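Local coordinates for putative oxidoreductase (Salmonella enterica subsp. enterica serovar Typhimurium, PDB 3NX4), which binds NADP and probably works as an NADPH-dependent acryloyl-CoA reductase of the medium-chain dehydrogenase/reductase superfamily, at residues A[40-45]-A[61-66]; A[56-61]-A[93-98]; A[296-301]-A[319-324]. All coordinates share one frame; numbering follows the deposited sequence.

Contact 1 (A[40-45]-A[61-66]); sequences NYKDAL and PGIDFA. With NAP (NADP nicotinamide-adenine-dinucleotide phosphate), chain C.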
loop_
_atom_site.group_PDB
_atom_site.type_symbol
_atom_site.label_atom_id
_atom_site.label_comp_id
_atom_site.label_asym_id
_atom_site.label_seq_id
_atom_site.Cartn_x
_atom_site.Cartn_y
_atom_site.Cartn_z
ATOM N N ASN A 40 0.408 -23.191 12.308
ATOM C CA ASN A 40 -0.090 -22.025 11.597
ATOM C C ASN A 40 -0.842 -22.469 10.357
ATOM O O ASN A 40 -0.775 -23.629 9.963
ATOM C CB ASN A 40 1.078 -21.126 11.176
ATOM C CG ASN A 40 1.853 -20.596 12.359
ATOM O OD1 ASN A 40 1.510 -19.545 12.908
ATOM N ND2 ASN A 40 2.904 -21.323 12.770
ATOM N N TYR A 41 -1.550 -21.537 9.733
ATOM C CA TYR A 41 -2.241 -21.834 8.488
ATOM C C TYR A 41 -1.266 -22.452 7.489
ATOM O O TYR A 41 -1.589 -23.431 6.814
ATOM C CB TYR A 41 -2.882 -20.563 7.913
ATOM C CG TYR A 41 -3.810 -20.820 6.750
ATOM C CD1 TYR A 41 -3.390 -20.614 5.439
ATOM C CD2 TYR A 41 -5.103 -21.288 6.960
ATOM C CE1 TYR A 41 -4.235 -20.854 4.374
ATOM C CE2 TYR A 41 -5.957 -21.531 5.897
ATOM C CZ TYR A 41 -5.517 -21.316 4.606
ATOM O OH TYR A 41 -6.362 -21.561 3.548
ATOM N N LYS A 42 -0.062 -21.892 7.400
ATOM C CA LYS A 42 0.909 -22.410 6.445
ATOM C C LYS A 42 1.315 -23.851 6.784
ATOM O O LYS A 42 1.477 -24.676 5.888
ATOM C CB LYS A 42 2.138 -21.497 6.334
ATOM C CG LYS A 42 2.910 -21.712 5.033
ATOM C CD LYS A 42 4.331 -21.174 5.083
ATOM C CE LYS A 42 4.360 -19.678 5.245
ATOM N NZ LYS A 42 5.748 -19.145 5.082
ATOM N N ASP A 43 1.473 -24.148 8.074
ATOM C CA ASP A 43 1.771 -25.512 8.511
ATOM C C ASP A 43 0.624 -26.456 8.132
ATOM O O ASP A 43 0.854 -27.603 7.749
ATOM C CB ASP A 43 1.978 -25.580 10.029
ATOM C CG ASP A 43 3.154 -24.765 10.510
ATOM O OD1 ASP A 43 4.251 -24.883 9.917
ATOM O OD2 ASP A 43 2.981 -24.012 11.496
ATOM N N ALA A 44 -0.613 -25.979 8.264
ATOM C CA ALA A 44 -1.780 -26.799 7.940
ATOM C C ALA A 44 -1.831 -27.105 6.441
ATOM O O ALA A 44 -2.142 -28.224 6.041
ATOM C CB ALA A 44 -3.079 -26.125 8.418
ATOM N N LEU A 45 -1.520 -26.109 5.615
ATOM C CA LEU A 45 -1.393 -26.320 4.173
ATOM C C LEU A 45 -0.330 -27.373 3.854
ATOM O O LEU A 45 -0.561 -28.283 3.057
ATOM C CB LEU A 45 -1.034 -25.015 3.468
ATOM C CG LEU A 45 -2.139 -23.973 3.336
ATOM C CD1 LEU A 45 -1.577 -22.672 2.792
ATOM C CD2 LEU A 45 -3.255 -24.510 2.448
ATOM N N PRO A 61 7.761 -30.658 8.898
ATOM C CA PRO A 61 7.122 -29.345 8.812
ATOM C C PRO A 61 7.218 -28.611 10.143
ATOM O O PRO A 61 7.800 -29.132 11.103
ATOM C CB PRO A 61 5.671 -29.701 8.506
ATOM C CG PRO A 61 5.463 -30.983 9.253
ATOM C CD PRO A 61 6.780 -31.736 9.127
ATOM N N GLY A 62 6.648 -27.411 10.193
ATOM C CA GLY A 62 6.650 -26.608 11.399
ATOM C C GLY A 62 7.553 -25.399 11.230
ATOM O O GLY A 62 8.781 -25.514 11.296
ATOM N N ILE A 63 6.943 -24.236 11.019
ATOM C CA ILE A 63 7.700 -23.023 10.754
ATOM C C ILE A 63 8.134 -22.337 12.048
ATOM O O ILE A 63 8.879 -21.360 12.018
ATOM C CB ILE A 63 6.898 -22.035 9.862
ATOM C CG1 ILE A 63 5.639 -21.542 10.584
ATOM C CG2 ILE A 63 6.521 -22.699 8.539
ATOM C CD1 ILE A 63 4.739 -20.657 9.709
ATOM N N ASP A 64 7.665 -22.854 13.181
ATOM C CA ASP A 64 8.014 -22.288 14.481
ATOM C C ASP A 64 8.586 -23.359 15.402
ATOM O O ASP A 64 8.257 -24.536 15.275
ATOM C CB ASP A 64 6.765 -21.735 15.191
ATOM C CG ASP A 64 5.985 -20.746 14.358
ATOM O OD1 ASP A 64 6.575 -20.088 13.476
ATOM O OD2 ASP A 64 4.767 -20.607 14.623
ATOM N N PHE A 65 9.417 -22.942 16.350
ATOM C CA PHE A 65 9.732 -23.788 17.497
ATOM C C PHE A 65 10.338 -22.960 18.623
ATOM O O PHE A 65 10.817 -21.848 18.403
ATOM C CB PHE A 65 10.621 -24.991 17.122
ATOM C CG PHE A 65 12.043 -24.621 16.722
ATOM C CD1 PHE A 65 12.944 -24.143 17.659
ATOM C CD2 PHE A 65 12.470 -24.770 15.409
ATOM C CE1 PHE A 65 14.262 -23.815 17.290
ATOM C CE2 PHE A 65 13.774 -24.452 15.037
ATOM C CZ PHE A 65 14.667 -23.968 15.979
ATOM N N ALA A 66 10.281 -23.498 19.834
ATOM C CA ALA A 66 10.994 -22.921 20.961
ATOM C C ALA A 66 11.624 -24.060 21.756
ATOM O O ALA A 66 10.996 -25.095 21.972
ATOM C CB ALA A 66 10.056 -22.124 21.832
HETATM P PA NAP C . -6.295 -19.084 10.618
HETATM O O1A NAP C . -6.078 -19.281 12.061
HETATM O O2A NAP C . -6.809 -20.223 9.842
HETATM O O5B NAP C . -7.191 -17.783 10.371
HETATM C C5B NAP C . -7.770 -17.589 9.111
HETATM C C4B NAP C . -9.160 -17.036 9.391
HETATM O O4B NAP C . -9.727 -16.611 8.182
HETATM C C3B NAP C . -10.104 -18.093 9.970
HETATM O O3B NAP C . -10.087 -18.058 11.384
HETATM C C2B NAP C . -11.458 -17.661 9.440
HETATM O O2B NAP C . -11.982 -16.724 10.350
HETATM C C1B NAP C . -11.115 -16.914 8.162
HETATM N N9A NAP C . -11.367 -17.729 6.964
HETATM C C8A NAP C . -11.009 -19.038 6.753
HETATM N N7A NAP C . -11.410 -19.384 5.505
HETATM C C5A NAP C . -11.998 -18.319 4.923
HETATM C C6A NAP C . -12.580 -18.125 3.676
HETATM N N6A NAP C . -12.631 -19.106 2.784
HETATM N N1A NAP C . -13.106 -16.896 3.366
HETATM C C2A NAP C . -13.063 -15.868 4.284
HETATM N N3A NAP C . -12.492 -16.064 5.524
HETATM C C4A NAP C . -11.973 -17.271 5.833
HETATM O O3 NAP C . -4.900 -18.654 9.923
HETATM P PN NAP C . -3.680 -17.805 10.522
HETATM O O1N NAP C . -2.600 -18.709 10.981
HETATM O O2N NAP C . -4.264 -16.832 11.472
HETATM O O5D NAP C . -3.223 -17.061 9.168
HETATM C C5D NAP C . -4.124 -16.173 8.551
HETATM C C4D NAP C . -3.661 -15.880 7.133
HETATM O O4D NAP C . -2.439 -15.185 7.205
HETATM C C3D NAP C . -3.383 -17.156 6.355
HETATM O O3D NAP C . -3.753 -16.961 5.007
HETATM C C2D NAP C . -1.885 -17.326 6.450
HETATM O O2D NAP C . -1.367 -17.986 5.320
HETATM C C1D NAP C . -1.444 -15.877 6.481
HETATM N N1N NAP C . -0.144 -15.655 7.126
HETATM C C2N NAP C . 0.858 -15.116 6.373
HETATM C C3N NAP C . 2.111 -14.854 6.921
HETATM C C7N NAP C . 2.955 -13.819 6.230
HETATM O O7N NAP C . 4.354 -13.930 6.240
HETATM N N7N NAP C . 2.342 -12.813 5.617
HETATM C C4N NAP C . 2.334 -15.152 8.265
HETATM C C5N NAP C . 1.296 -15.702 9.031
HETATM C C6N NAP C . 0.053 -15.939 8.448
HETATM P P2B NAP C . -13.577 -16.645 10.631
HETATM O O1X NAP C . -13.760 -15.819 11.875
HETATM O O2X NAP C . -14.263 -15.975 9.465
HETATM O O3X NAP C . -14.086 -18.048 10.825
HETATM O O HOH W 1 5.095 -24.515 13.268
HETATM O O HOH W 2 5.211 -26.419 7.828
#
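Asp-43, in the first turn of helix 41-48, does most of the bonding here. Its CB sets out toward segment 61-66, with CG anti to the carbonyl carbon (chi1 -63°). OD1 takes the backbone N-H of Ile-63 on its syn lone pair, Ile-63 N to Asp-43 OD1 3.0 Å, in a rather bent bond of 140°; a water bonded to OD1 also accepts from Gly-62 N. Asp-43 OD2 accepts the backbone N-H of Asn-40, the N-cap residue, on its anti lone pair and the N-H of Asn-40 ND2 (3.0 Å) on its syn one, while a second water links it to Asp-64 N. The contact ties the start of this helix to the loop entering strand 64-72 within the GroES-like domain of a medium-chain dehydrogenase/reductase; on the cofactor side Tyr-41 N donates to NAP O1N at 3.3 Å. Asn-40 ND2 also meets Asp-64 OD2 tip to tip at 2.7 Å, in the amide plane but above the carboxylate plane, the two planes 85° apart. Ser-38 shares Asp-64 OD2, and Thr-126 bonds OD1. Ile-63 lays CG1 3.5 Å from Asn-40 ND2, while Lys-42 sends its amine to a salt bridge with Glu-92.

Contact 2 (A[56-61]-A[93-98]); sequences HFPMIP and NHWGGL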
loop_
_atom_site.group_PDB
_atom_site.type_symbol
_atom_site.label_atom_id
_atom_site.label_comp_id
_atom_site.label_asym_id
_atom_site.label_seq_id
_atom_site.Cartn_x
_atom_site.Cartn_y
_atom_site.Cartn_z
ATOM N N HIS A 56 9.892 -30.147 -1.432
ATOM C CA HIS A 56 10.909 -31.140 -1.118
ATOM C C HIS A 56 10.389 -32.159 -0.112
ATOM O O HIS A 56 9.851 -31.791 0.915
ATOM C CB HIS A 56 12.144 -30.455 -0.531
ATOM C CG HIS A 56 12.984 -29.737 -1.540
ATOM N ND1 HIS A 56 13.648 -30.393 -2.554
ATOM C CD2 HIS A 56 13.291 -28.427 -1.676
ATOM C CE1 HIS A 56 14.315 -29.516 -3.282
ATOM N NE2 HIS A 56 14.114 -28.314 -2.772
ATOM N N PHE A 57 10.557 -33.439 -0.407
ATOM C CA PHE A 57 10.138 -34.501 0.498
ATOM C C PHE A 57 11.253 -35.526 0.593
ATOM O O PHE A 57 11.993 -35.713 -0.361
ATOM C CB PHE A 57 8.873 -35.170 -0.020
ATOM C CG PHE A 57 7.652 -34.307 0.051
ATOM C CD1 PHE A 57 6.836 -34.340 1.157
ATOM C CD2 PHE A 57 7.316 -33.476 -0.991
ATOM C CE1 PHE A 57 5.715 -33.555 1.225
ATOM C CE2 PHE A 57 6.194 -32.697 -0.927
ATOM C CZ PHE A 57 5.396 -32.734 0.187
ATOM N N PRO A 58 11.378 -36.208 1.720
ATOM C CA PRO A 58 10.540 -36.025 2.902
ATOM C C PRO A 58 10.843 -34.733 3.656
ATOM O O PRO A 58 11.955 -34.227 3.610
ATOM C CB PRO A 58 10.908 -37.227 3.756
ATOM C CG PRO A 58 12.317 -37.475 3.426
ATOM C CD PRO A 58 12.499 -37.118 1.984
HETATM N N MSE A 59 9.838 -34.208 4.342
HETATM C CA MSE A 59 9.981 -32.957 5.064
HETATM C C MSE A 59 9.436 -32.987 6.481
HETATM O O MSE A 59 8.384 -33.536 6.729
HETATM C CB MSE A 59 9.274 -31.853 4.278
HETATM C CG MSE A 59 9.104 -30.553 5.027
HETATM SE SE MSE A 59 10.755 -29.591 5.155
HETATM C CE MSE A 59 11.113 -29.453 3.277
ATOM N N ILE A 60 10.148 -32.360 7.404
ATOM C CA ILE A 60 9.642 -32.194 8.750
ATOM C C ILE A 60 9.068 -30.785 8.722
ATOM O O ILE A 60 9.799 -29.828 8.533
ATOM C CB ILE A 60 10.746 -32.239 9.787
ATOM C CG1 ILE A 60 11.383 -33.623 9.831
ATOM C CG2 ILE A 60 10.205 -31.899 11.145
ATOM C CD1 ILE A 60 12.166 -33.855 11.081
ATOM N N PRO A 61 7.761 -30.658 8.898
ATOM C CA PRO A 61 7.122 -29.345 8.812
ATOM C C PRO A 61 7.218 -28.611 10.143
ATOM O O PRO A 61 7.800 -29.132 11.103
ATOM C CB PRO A 61 5.671 -29.701 8.506
ATOM C CG PRO A 61 5.463 -30.983 9.253
ATOM C CD PRO A 61 6.780 -31.736 9.127
ATOM N N ASN A 93 11.501 -25.333 3.413
ATOM C CA ASN A 93 12.635 -25.864 2.674
ATOM C C ASN A 93 13.703 -26.420 3.610
ATOM O O ASN A 93 14.724 -26.929 3.167
ATOM C CB ASN A 93 13.229 -24.829 1.716
ATOM C CG ASN A 93 13.579 -23.529 2.401
ATOM O OD1 ASN A 93 14.151 -23.519 3.487
ATOM N ND2 ASN A 93 13.242 -22.420 1.762
ATOM N N HIS A 94 13.469 -26.301 4.908
ATOM C CA HIS A 94 14.404 -26.797 5.905
ATOM C C HIS A 94 13.651 -27.559 6.990
ATOM O O HIS A 94 12.654 -27.065 7.501
ATOM C CB HIS A 94 15.168 -25.619 6.507
ATOM C CG HIS A 94 16.280 -26.013 7.425
ATOM N ND1 HIS A 94 17.587 -26.120 7.006
ATOM C CD2 HIS A 94 16.282 -26.309 8.745
ATOM C CE1 HIS A 94 18.347 -26.470 8.028
ATOM N NE2 HIS A 94 17.579 -26.591 9.094
ATOM N N TRP A 95 14.126 -28.743 7.361
ATOM C CA TRP A 95 13.460 -29.508 8.411
ATOM C C TRP A 95 13.169 -28.629 9.620
ATOM O O TRP A 95 14.046 -27.912 10.108
ATOM C CB TRP A 95 14.283 -30.732 8.807
ATOM C CG TRP A 95 14.144 -31.869 7.835
ATOM C CD1 TRP A 95 13.630 -31.812 6.569
ATOM C CD2 TRP A 95 14.506 -33.237 8.059
ATOM N NE1 TRP A 95 13.659 -33.059 5.991
ATOM C CE2 TRP A 95 14.190 -33.951 6.887
ATOM C CE3 TRP A 95 15.071 -33.926 9.136
ATOM C CZ2 TRP A 95 14.420 -35.319 6.762
ATOM C CZ3 TRP A 95 15.296 -35.282 9.011
ATOM C CH2 TRP A 95 14.969 -35.964 7.834
ATOM N N GLY A 96 11.932 -28.699 10.101
ATOM C CA GLY A 96 11.420 -27.704 11.020
ATOM C C GLY A 96 11.080 -28.120 12.437
ATOM O O GLY A 96 11.680 -29.030 13.012
ATOM N N GLY A 97 10.081 -27.439 12.991
ATOM C CA GLY A 97 9.880 -27.409 14.424
ATOM C C GLY A 97 9.000 -28.488 15.005
ATOM O O GLY A 97 8.953 -28.656 16.227
ATOM N N LEU A 98 8.295 -29.216 14.148
ATOM C CA LEU A 98 7.402 -30.261 14.644
ATOM C C LEU A 98 8.179 -31.557 14.839
ATOM O O LEU A 98 7.912 -32.575 14.200
ATOM C CB LEU A 98 6.168 -30.421 13.739
ATOM C CG LEU A 98 5.219 -29.216 13.845
ATOM C CD1 LEU A 98 4.272 -29.090 12.651
ATOM C CD2 LEU A 98 4.437 -29.251 15.156
#
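Two irregular loop segments run past each other with end-to-end directions 63° apart, closest where the CA atoms of Ile-60 and Trp-95 lie 4.7 Å from one another, and two backbone bonds join them. Gly-96 N donates to Ile-60 O at 2.9 Å from above the carbonyl plane, whereas Leu-98 N meets Pro-61 O at 3.1 Å within that carbonyl's plane and along a straighter path. The indole of Trp-95 carries the side-chain part. With CG beside the backbone N (chi1 -79°), the ring lies across Ile-60, the two side chains crossing at about a right angle. Ile-60 CG1 sits over one face, 3.9 Å from the centroid of the Trp-95 five-membered ring, in a CH-pi contact; Ile-60 CD1 lies past the rim, 3.5 Å from Trp-95 CE3. At the ring edge Trp-95 NE1 donates to Pro-58 O at 3.2 Å, near the indole plane but above the carbonyl plane, so the same loop that packs on the face also helps hold the ring's rotation. Selenomethionine Met-59 starts away from segment 93-98, but bends at chi2 and chi3 to bring SE back to 3.9 Å from Trp-95 CD1, an oblique Met-aromatic contact. Beyond Gly-96, Leu-98 CB lies against Pro-61 O, and Leu-98 CD1 is 4.1 Å from Pro-61 CG. Strand 2-8 lies against the same loop: Ile-60 also touches Ala-3 and Ile-5, and Pro-61 touches Leu-6. Away from the NADP site, this is a loop-on-loop contact of the GroES-like domain of medium-chain dehydrogenases/reductases, joining the segment that leads into strand 64-72 to the one that leads into strand 101-104.

Contact 3 (A[296-301]-A[319-324]); sequences TEITLA and TLVKIK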
loop_
_atom_site.group_PDB
_atom_site.type_symbol
_atom_site.label_atom_id
_atom_site.label_comp_id
_atom_site.label_asym_id
_atom_site.label_seq_id
_atom_site.Cartn_x
_atom_site.Cartn_y
_atom_site.Cartn_z
ATOM N N THR A 296 -4.967 -23.612 22.353
ATOM C CA THR A 296 -5.353 -24.995 22.564
ATOM C C THR A 296 -4.098 -25.848 22.450
ATOM O O THR A 296 -3.431 -25.842 21.412
ATOM C CB THR A 296 -6.387 -25.466 21.537
ATOM O OG1 THR A 296 -7.548 -24.643 21.635
ATOM C CG2 THR A 296 -6.780 -26.911 21.800
ATOM N N GLU A 297 -3.768 -26.567 23.523
ATOM C CA GLU A 297 -2.544 -27.366 23.549
ATOM C C GLU A 297 -2.795 -28.792 23.081
ATOM O O GLU A 297 -3.678 -29.466 23.590
ATOM C CB GLU A 297 -1.941 -27.393 24.957
ATOM C CG GLU A 297 -0.659 -28.215 25.053
ATOM C CD GLU A 297 -0.102 -28.253 26.460
ATOM O OE1 GLU A 297 -0.020 -27.181 27.102
ATOM O OE2 GLU A 297 0.251 -29.355 26.924
ATOM N N ILE A 298 -2.019 -29.249 22.108
ATOM C CA ILE A 298 -2.163 -30.607 21.596
ATOM C C ILE A 298 -0.808 -31.285 21.623
ATOM O O ILE A 298 0.207 -30.647 21.906
ATOM C CB ILE A 298 -2.680 -30.610 20.150
ATOM C CG1 ILE A 298 -1.617 -30.034 19.201
ATOM C CG2 ILE A 298 -3.969 -29.803 20.052
ATOM C CD1 ILE A 298 -1.992 -30.151 17.738
ATOM N N THR A 299 -0.787 -32.578 21.331
ATOM C CA THR A 299 0.473 -33.295 21.224
ATOM C C THR A 299 0.849 -33.432 19.758
ATOM O O THR A 299 0.048 -33.145 18.875
ATOM C CB THR A 299 0.383 -34.693 21.833
ATOM O OG1 THR A 299 -0.523 -35.479 21.050
ATOM C CG2 THR A 299 -0.128 -34.606 23.264
ATOM N N LEU A 300 2.068 -33.888 19.503
ATOM C CA LEU A 300 2.564 -33.988 18.139
ATOM C C LEU A 300 1.681 -34.926 17.319
ATOM O O LEU A 300 1.408 -34.674 16.147
ATOM C CB LEU A 300 4.015 -34.473 18.135
ATOM C CG LEU A 300 4.796 -34.387 16.823
ATOM C CD1 LEU A 300 4.849 -32.966 16.311
ATOM C CD2 LEU A 300 6.212 -34.945 16.992
ATOM N N ALA A 301 1.233 -36.010 17.940
ATOM C CA ALA A 301 0.416 -36.996 17.240
ATOM C C ALA A 301 -0.910 -36.414 16.742
ATOM O O ALA A 301 -1.494 -36.918 15.784
ATOM C CB ALA A 301 0.171 -38.209 18.130
ATOM N N THR A 319 -3.110 -22.845 17.862
ATOM C CA THR A 319 -2.855 -24.247 18.171
ATOM C C THR A 319 -1.413 -24.422 18.622
ATOM O O THR A 319 -0.479 -24.212 17.846
ATOM C CB THR A 319 -3.126 -25.163 16.961
ATOM O OG1 THR A 319 -4.497 -25.043 16.568
ATOM C CG2 THR A 319 -2.840 -26.622 17.314
ATOM N N LEU A 320 -1.252 -24.803 19.885
ATOM C CA LEU A 320 0.047 -24.964 20.520
ATOM C C LEU A 320 0.408 -26.447 20.584
ATOM O O LEU A 320 -0.408 -27.278 20.992
ATOM C CB LEU A 320 0.009 -24.377 21.935
ATOM C CG LEU A 320 1.215 -24.675 22.838
ATOM C CD1 LEU A 320 2.452 -23.878 22.380
ATOM C CD2 LEU A 320 0.885 -24.383 24.298
ATOM N N VAL A 321 1.626 -26.780 20.178
ATOM C CA VAL A 321 2.045 -28.172 20.147
ATOM C C VAL A 321 3.107 -28.456 21.205
ATOM O O VAL A 321 4.188 -27.901 21.171
ATOM C CB VAL A 321 2.538 -28.584 18.747
ATOM C CG1 VAL A 321 2.919 -30.054 18.735
ATOM C CG2 VAL A 321 1.448 -28.297 17.705
ATOM N N LYS A 322 2.767 -29.307 22.167
ATOM C CA LYS A 322 3.722 -29.685 23.192
ATOM C C LYS A 322 4.596 -30.793 22.619
ATOM O O LYS A 322 4.091 -31.852 22.239
ATOM C CB LYS A 322 3.001 -30.171 24.457
ATOM C CG LYS A 322 3.951 -30.533 25.604
ATOM C CD LYS A 322 3.169 -30.935 26.847
ATOM C CE LYS A 322 4.088 -31.250 28.017
ATOM N NZ LYS A 322 4.963 -30.098 28.375
ATOM N N ILE A 323 5.894 -30.537 22.540
ATOM C CA ILE A 323 6.826 -31.475 21.937
ATOM C C ILE A 323 7.575 -32.217 23.034
ATOM O O ILE A 323 7.754 -33.431 22.958
ATOM C CB ILE A 323 7.830 -30.763 21.024
ATOM C CG1 ILE A 323 7.114 -30.117 19.829
ATOM C CG2 ILE A 323 8.901 -31.741 20.549
ATOM C CD1 ILE A 323 6.567 -31.121 18.832
ATOM N N LYS A 324 7.991 -31.480 24.059
ATOM C CA LYS A 324 8.653 -32.065 25.222
ATOM C C LYS A 324 7.834 -33.221 25.792
ATOM O O LYS A 324 6.608 -33.140 25.906
ATOM C CB LYS A 324 8.864 -31.000 26.301
ATOM C CG LYS A 324 7.580 -30.284 26.698
ATOM C CD LYS A 324 7.849 -28.956 27.382
ATOM C CE LYS A 324 8.170 -29.133 28.852
ATOM N NZ LYS A 324 8.355 -27.813 29.514
ATOM O OXT LYS A 324 8.382 -34.262 26.158
HETATM O O HOH W 3 3.870 -34.433 21.379
#
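Parallel strands 295-299 and 318-322 are held tightest in the middle of their pairing. Ile-298 bonds Leu-320 and Lys-322 on the neighbouring strand: Ile-298 N donates to Leu-320 O at 2.8 Å, and Ile-298 O accepts from Lys-322 N at 2.9 Å, both nearly along the C=O axis. Leu-320 N in turn reaches Thr-296 O, from above the carbonyl plane. On the face shared by Ile-298, Thr-319 and Val-321, Ile-298 has CG1 in the crowded position between backbone N and carbonyl carbon (chi1 68°). Ile-298 CD1 then reaches Thr-319 CG2 (3.7 Å) and Ile-298 CG1 lies 3.8 Å from Val-321 CG2, while Phe-306 of helix 303-311 touches Ile-298 and Thr-319. The other face is mixed: Leu-320 is buried against helix 118-140, but Glu-297 is exposed and Lys-322 partly so, both beside Trp-36. Their side chains run alongside each other, Glu-297 OE2 3.3 Å from Lys-322 CD, yet Lys-322 NZ stays 5.0 Å from Glu-297 OE2; the carboxylate's salt bridge is with Arg-119, through OE1. A water bridges Leu-300 N and Lys-322 O, and nearby Leu-300 CD1 finds Ile-323 CD1 at 3.6 Å. With helix 303-311 between them in the chain, the two strands form a beta-alpha-beta unit, strand 318-322 pairing antiparallel on its other edge with strand 30-39.

All three contacts are largely buried, but contact 1 lies deepest, about 9 Å from the chain centre to its own centre, and alone includes a residue bound to the cofactor. Its chemistry is polar, carboxylates and an amide, where contact 2 relies on an indole and aliphatic groups and contact 3 on regular strand pairing with a charged, exposed flank. Contacts 1 and 2 share Pro-61 and interlock along the chain; Gly-62 O and Gly-97 N are 2.9 Å apart, probably hydrogen-bonded. Leu-98 of contact 2 packs on Leu-300 and Val-321 of contact 3. Contacts 1 and 3 do not touch, though both reach the same mixed sheet.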